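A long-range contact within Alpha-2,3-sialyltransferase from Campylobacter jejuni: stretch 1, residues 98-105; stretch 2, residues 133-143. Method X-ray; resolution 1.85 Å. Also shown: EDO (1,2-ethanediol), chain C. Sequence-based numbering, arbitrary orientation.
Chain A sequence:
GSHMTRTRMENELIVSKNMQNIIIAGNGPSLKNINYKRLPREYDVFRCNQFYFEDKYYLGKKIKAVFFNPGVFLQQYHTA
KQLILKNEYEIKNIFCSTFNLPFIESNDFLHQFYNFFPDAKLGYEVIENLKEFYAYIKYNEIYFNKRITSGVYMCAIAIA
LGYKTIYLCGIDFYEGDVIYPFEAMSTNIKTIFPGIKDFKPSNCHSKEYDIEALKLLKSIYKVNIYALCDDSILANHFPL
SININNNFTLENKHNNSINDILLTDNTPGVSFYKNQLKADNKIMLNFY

Stretch 1 (98-105) TFNLPFIE
Stretch 2 (133-143) FYAYIKYNEIY

Residues 133-143 lie within a continuous helix, with phi near -65° and psi near -42° over most of its length and each N donating to the O four residues earlier, as from Ile-137 N to Phe-133 O at 2.8 Å and from Lys-138 N to Tyr-134 O at 3.0 Å. Residues 98-105 form an irregular segment against it. In register, the CA atoms of Phe-99 and Lys-138 are 8.0 Å apart, and the contact buries 420 Å², both sides summed.

The irregular segment is shaped by its own hydrogen bonds. Asn-100 has positive phi (59/58), between Phe-99 (-119/-13) and the extended Leu-101 (-131/129). Leu-101 O accepts from Ile-104 N at 2.9 Å and from Glu-105 N at 3.0 Å, closing a turn through Pro-102 (-73/-10) and Phe-103 (-91/-1). The Glu-105 carboxylate (chi1 m, chi2 107°) then satisfies backbone amides: Phe-99 N gives to Glu-105 OE2 at 2.7 Å with a 161° angle, and Leu-101 N to Glu-105 OE1 at 3.3 Å and 153°. The bond from Asn-100 N to Glu-105 OE1, 2.8 Å but only 122°, is weak.

With these amides occupied, two carbonyls meet the helix. Lys-138 leaves its CA sideways, but chi1 m followed by three t angles extends the chain until its ammonium reaches them. Lys-138 NZ donates to Asn-100 O at 3.0 Å and, weakly, to Phe-99 O at 3.0 Å; a further weak bond runs from Lys-138 NZ to Tyr-134 OH at 3.3 Å, and NZ is also hydrogen-bonded elsewhere in the structure. A long side chain with several donor hydrogens suits this buried position. One turn earlier, Tyr-134 (chi1 t) also starts sideways and brings Tyr-134 OH to 3.0 Å from Phe-99 O. A water accepts from Asn-100 ND2 at 3.2 Å and is hydrogen-bonded to Tyr-134 OH at 2.7 Å, bridging the stretches.

Apolar contacts accompany this polar cluster. The Phe-99 ring (chi1 m, chi2 100°) offers its edge to Ile-137 (p, t), with Phe-99 CE2 3.9 Å from Ile-137 CD1. Leu-101 (m, t) points toward the helix, its Leu-101 CD2 lying 4.1 Å from Ile-142 CD1. Phe-103 (chi1 p, chi2 -88°) also approaches edge-on: Phe-103 CZ is 3.9 Å from Ile-142 CG1, and Phe-103 CE2 is 3.6 Å from Glu-141 OE2.

Glu-141 (t, p, chi3 51°) points toward the segment and loses 63 Å² to it. Its CG methylene packs against Leu-101, with Glu-141 CG 3.8 Å from Leu-101 CD1, while Ile-104 (m, t) places its CD1 3.7 Å from Glu-141 CD. Both carboxylate oxygens are hydrogen-bonded elsewhere in the structure.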

# COMPACT_ATOMS: atom_id res chain seq x y z
N THR A 98 3.29 -7.41 -19.52
CA THR A 98 3.12 -8.03 -18.23
C THR A 98 1.69 -8.50 -18.01
O THR A 98 0.76 -7.93 -18.58
CB THR A 98 3.50 -7.01 -17.09
OG1 THR A 98 2.99 -5.69 -17.39
CG2 THR A 98 5.06 -6.94 -16.88
N PHE A 99 1.50 -9.46 -17.12
CA PHE A 99 0.17 -9.98 -16.81
C PHE A 99 -0.20 -9.79 -15.35
O PHE A 99 -1.33 -10.06 -15.01
CB PHE A 99 0.10 -11.50 -17.16
CG PHE A 99 0.30 -11.78 -18.63
CD1 PHE A 99 1.54 -12.22 -19.10
CD2 PHE A 99 -0.72 -11.50 -19.56
CE1 PHE A 99 1.78 -12.43 -20.45
CE2 PHE A 99 -0.51 -11.73 -20.93
CZ PHE A 99 0.77 -12.20 -21.38
N ASN A 100 0.77 -9.44 -14.46
CA ASN A 100 0.58 -9.37 -13.02
C ASN A 100 0.13 -10.76 -12.47
O ASN A 100 -0.95 -10.93 -11.87
CB ASN A 100 -0.45 -8.28 -12.62
CG ASN A 100 -0.47 -7.98 -11.15
OD1 ASN A 100 0.45 -8.32 -10.41
ND2 ASN A 100 -1.58 -7.28 -10.68
N LEU A 101 0.98 -11.77 -12.72
CA LEU A 101 0.81 -13.08 -12.17
C LEU A 101 2.17 -13.45 -11.58
O LEU A 101 3.19 -13.25 -12.23
CB LEU A 101 0.48 -14.08 -13.28
CG LEU A 101 -0.95 -13.91 -13.85
CD1 LEU A 101 -1.17 -14.75 -15.04
CD2 LEU A 101 -1.85 -14.34 -12.74
N PRO A 102 2.19 -13.88 -10.33
CA PRO A 102 3.46 -13.98 -9.58
C PRO A 102 4.38 -15.13 -9.99
O PRO A 102 5.54 -15.19 -9.53
CB PRO A 102 3.02 -14.18 -8.16
CG PRO A 102 1.63 -14.89 -8.28
CD PRO A 102 1.01 -14.17 -9.48
N PHE A 103 3.87 -16.04 -10.81
CA PHE A 103 4.69 -17.07 -11.44
C PHE A 103 5.24 -16.64 -12.79
O PHE A 103 5.94 -17.42 -13.48
CB PHE A 103 3.93 -18.42 -11.49
CG PHE A 103 2.65 -18.37 -12.29
CD1 PHE A 103 1.46 -17.99 -11.66
CD2 PHE A 103 2.65 -18.63 -13.66
CE1 PHE A 103 0.23 -17.92 -12.40
CE2 PHE A 103 1.43 -18.52 -14.44
CZ PHE A 103 0.22 -18.15 -13.79
N ILE A 104 4.91 -15.42 -13.22
CA ILE A 104 5.45 -14.87 -14.44
C ILE A 104 6.37 -13.70 -14.16
O ILE A 104 7.47 -13.60 -14.70
CB ILE A 104 4.34 -14.45 -15.47
CG1 ILE A 104 3.33 -15.58 -15.69
CG2 ILE A 104 4.97 -13.95 -16.78
CD1 ILE A 104 2.25 -15.30 -16.77
N GLU A 105 5.91 -12.78 -13.32
CA GLU A 105 6.66 -11.60 -12.91
C GLU A 105 6.81 -11.65 -11.41
O GLU A 105 5.83 -11.78 -10.68
CB GLU A 105 5.96 -10.29 -13.32
CG GLU A 105 5.70 -10.14 -14.86
CD GLU A 105 4.20 -10.33 -15.19
OE1 GLU A 105 3.40 -10.23 -14.25
OE2 GLU A 105 3.84 -10.60 -16.36
N PHE A 133 -11.66 -9.85 -21.33
CA PHE A 133 -10.52 -10.45 -22.06
C PHE A 133 -9.43 -10.81 -21.03
O PHE A 133 -8.85 -11.93 -21.06
CB PHE A 133 -9.95 -9.48 -23.09
CG PHE A 133 -8.79 -10.05 -23.85
CD1 PHE A 133 -8.99 -10.98 -24.86
CD2 PHE A 133 -7.46 -9.68 -23.49
CE1 PHE A 133 -7.91 -11.53 -25.57
CE2 PHE A 133 -6.33 -10.26 -24.20
CZ PHE A 133 -6.56 -11.17 -25.21
N TYR A 134 -9.25 -9.92 -20.08
CA TYR A 134 -8.22 -10.12 -19.02
C TYR A 134 -8.53 -11.34 -18.17
O TYR A 134 -7.64 -12.14 -17.86
CB TYR A 134 -8.18 -8.89 -18.14
CG TYR A 134 -6.98 -8.79 -17.20
CD1 TYR A 134 -7.14 -8.64 -15.83
CD2 TYR A 134 -5.69 -8.64 -17.75
CE1 TYR A 134 -6.03 -8.39 -14.98
CE2 TYR A 134 -4.55 -8.43 -16.90
CZ TYR A 134 -4.74 -8.30 -15.55
OH TYR A 134 -3.63 -8.08 -14.73
N ALA A 135 -9.80 -11.50 -17.76
CA ALA A 135 -10.18 -12.71 -17.04
C ALA A 135 -10.02 -13.96 -17.89
O ALA A 135 -9.64 -15.03 -17.38
CB ALA A 135 -11.64 -12.59 -16.50
N TYR A 136 -10.33 -13.87 -19.18
CA TYR A 136 -10.19 -15.02 -20.07
C TYR A 136 -8.71 -15.43 -20.25
O TYR A 136 -8.37 -16.64 -20.18
CB TYR A 136 -10.84 -14.65 -21.43
CG TYR A 136 -10.31 -15.37 -22.65
CD1 TYR A 136 -9.32 -14.80 -23.41
CD2 TYR A 136 -10.85 -16.59 -23.08
CE1 TYR A 136 -8.82 -15.42 -24.52
CE2 TYR A 136 -10.36 -17.24 -24.24
CZ TYR A 136 -9.35 -16.62 -24.95
OH TYR A 136 -8.81 -17.19 -26.08
N ILE A 137 -7.83 -14.46 -20.42
CA ILE A 137 -6.36 -14.85 -20.55
C ILE A 137 -5.81 -15.36 -19.25
O ILE A 137 -4.96 -16.29 -19.26
CB ILE A 137 -5.51 -13.75 -21.21
CG1 ILE A 137 -5.37 -12.45 -20.34
CG2 ILE A 137 -6.07 -13.40 -22.64
CD1 ILE A 137 -4.36 -11.39 -20.90
N LYS A 138 -6.24 -14.81 -18.12
CA LYS A 138 -5.73 -15.37 -16.84
C LYS A 138 -6.21 -16.77 -16.57
O LYS A 138 -5.42 -17.62 -16.10
CB LYS A 138 -6.03 -14.43 -15.66
CG LYS A 138 -5.33 -13.06 -15.83
CD LYS A 138 -5.16 -12.43 -14.48
CE LYS A 138 -3.94 -11.56 -14.52
NZ LYS A 138 -3.58 -11.00 -13.23
N TYR A 139 -7.48 -17.05 -16.89
CA TYR A 139 -8.06 -18.37 -16.68
C TYR A 139 -7.27 -19.37 -17.55
O TYR A 139 -6.84 -20.43 -17.08
CB TYR A 139 -9.54 -18.39 -17.09
CG TYR A 139 -10.21 -19.74 -16.91
CD1 TYR A 139 -10.18 -20.40 -15.68
CD2 TYR A 139 -10.92 -20.36 -17.98
CE1 TYR A 139 -10.81 -21.64 -15.50
CE2 TYR A 139 -11.56 -21.62 -17.79
CZ TYR A 139 -11.48 -22.26 -16.57
OH TYR A 139 -12.07 -23.49 -16.33
N ASN A 140 -7.07 -19.02 -18.80
CA ASN A 140 -6.31 -19.96 -19.69
C ASN A 140 -4.84 -20.12 -19.35
O ASN A 140 -4.32 -21.26 -19.39
CB ASN A 140 -6.41 -19.54 -21.13
CG ASN A 140 -7.73 -19.87 -21.70
OD1 ASN A 140 -8.15 -21.01 -21.70
ND2 ASN A 140 -8.41 -18.87 -22.16
N GLU A 141 -4.18 -19.04 -18.94
CA GLU A 141 -2.81 -19.15 -18.41
C GLU A 141 -2.74 -20.03 -17.20
O GLU A 141 -1.94 -21.06 -17.14
CB GLU A 141 -2.30 -17.73 -18.08
CG GLU A 141 -0.93 -17.71 -17.38
CD GLU A 141 0.23 -17.92 -18.34
OE1 GLU A 141 0.32 -17.24 -19.37
OE2 GLU A 141 1.08 -18.78 -18.03
N ILE A 142 -3.49 -19.70 -16.15
CA ILE A 142 -3.35 -20.46 -14.88
C ILE A 142 -3.74 -21.92 -14.98
O ILE A 142 -3.02 -22.83 -14.46
CB ILE A 142 -4.22 -19.78 -13.71
CG1 ILE A 142 -3.62 -18.38 -13.40
CG2 ILE A 142 -4.25 -20.67 -12.46
CD1 ILE A 142 -4.65 -17.33 -12.81
N TYR A 143 -4.90 -22.18 -15.58
CA TYR A 143 -5.45 -23.53 -15.51
C TYR A 143 -5.03 -24.39 -16.72
O TYR A 143 -5.16 -25.63 -16.69
CB TYR A 143 -6.95 -23.48 -15.45
CG TYR A 143 -7.44 -22.96 -14.10
CD1 TYR A 143 -7.65 -23.82 -13.03
CD2 TYR A 143 -7.63 -21.58 -13.89
CE1 TYR A 143 -8.06 -23.34 -11.78
CE2 TYR A 143 -8.09 -21.10 -12.67
CZ TYR A 143 -8.31 -21.94 -11.64
OH TYR A 143 -8.77 -21.41 -10.48
C1 EDO C . -7.77 -27.18 -15.25
O1 EDO C . -6.42 -26.92 -14.81
C2 EDO C . -7.87 -28.29 -16.28
O2 EDO C . -7.69 -29.46 -15.50
O HOH W 1 -4.02 -6.56 -12.59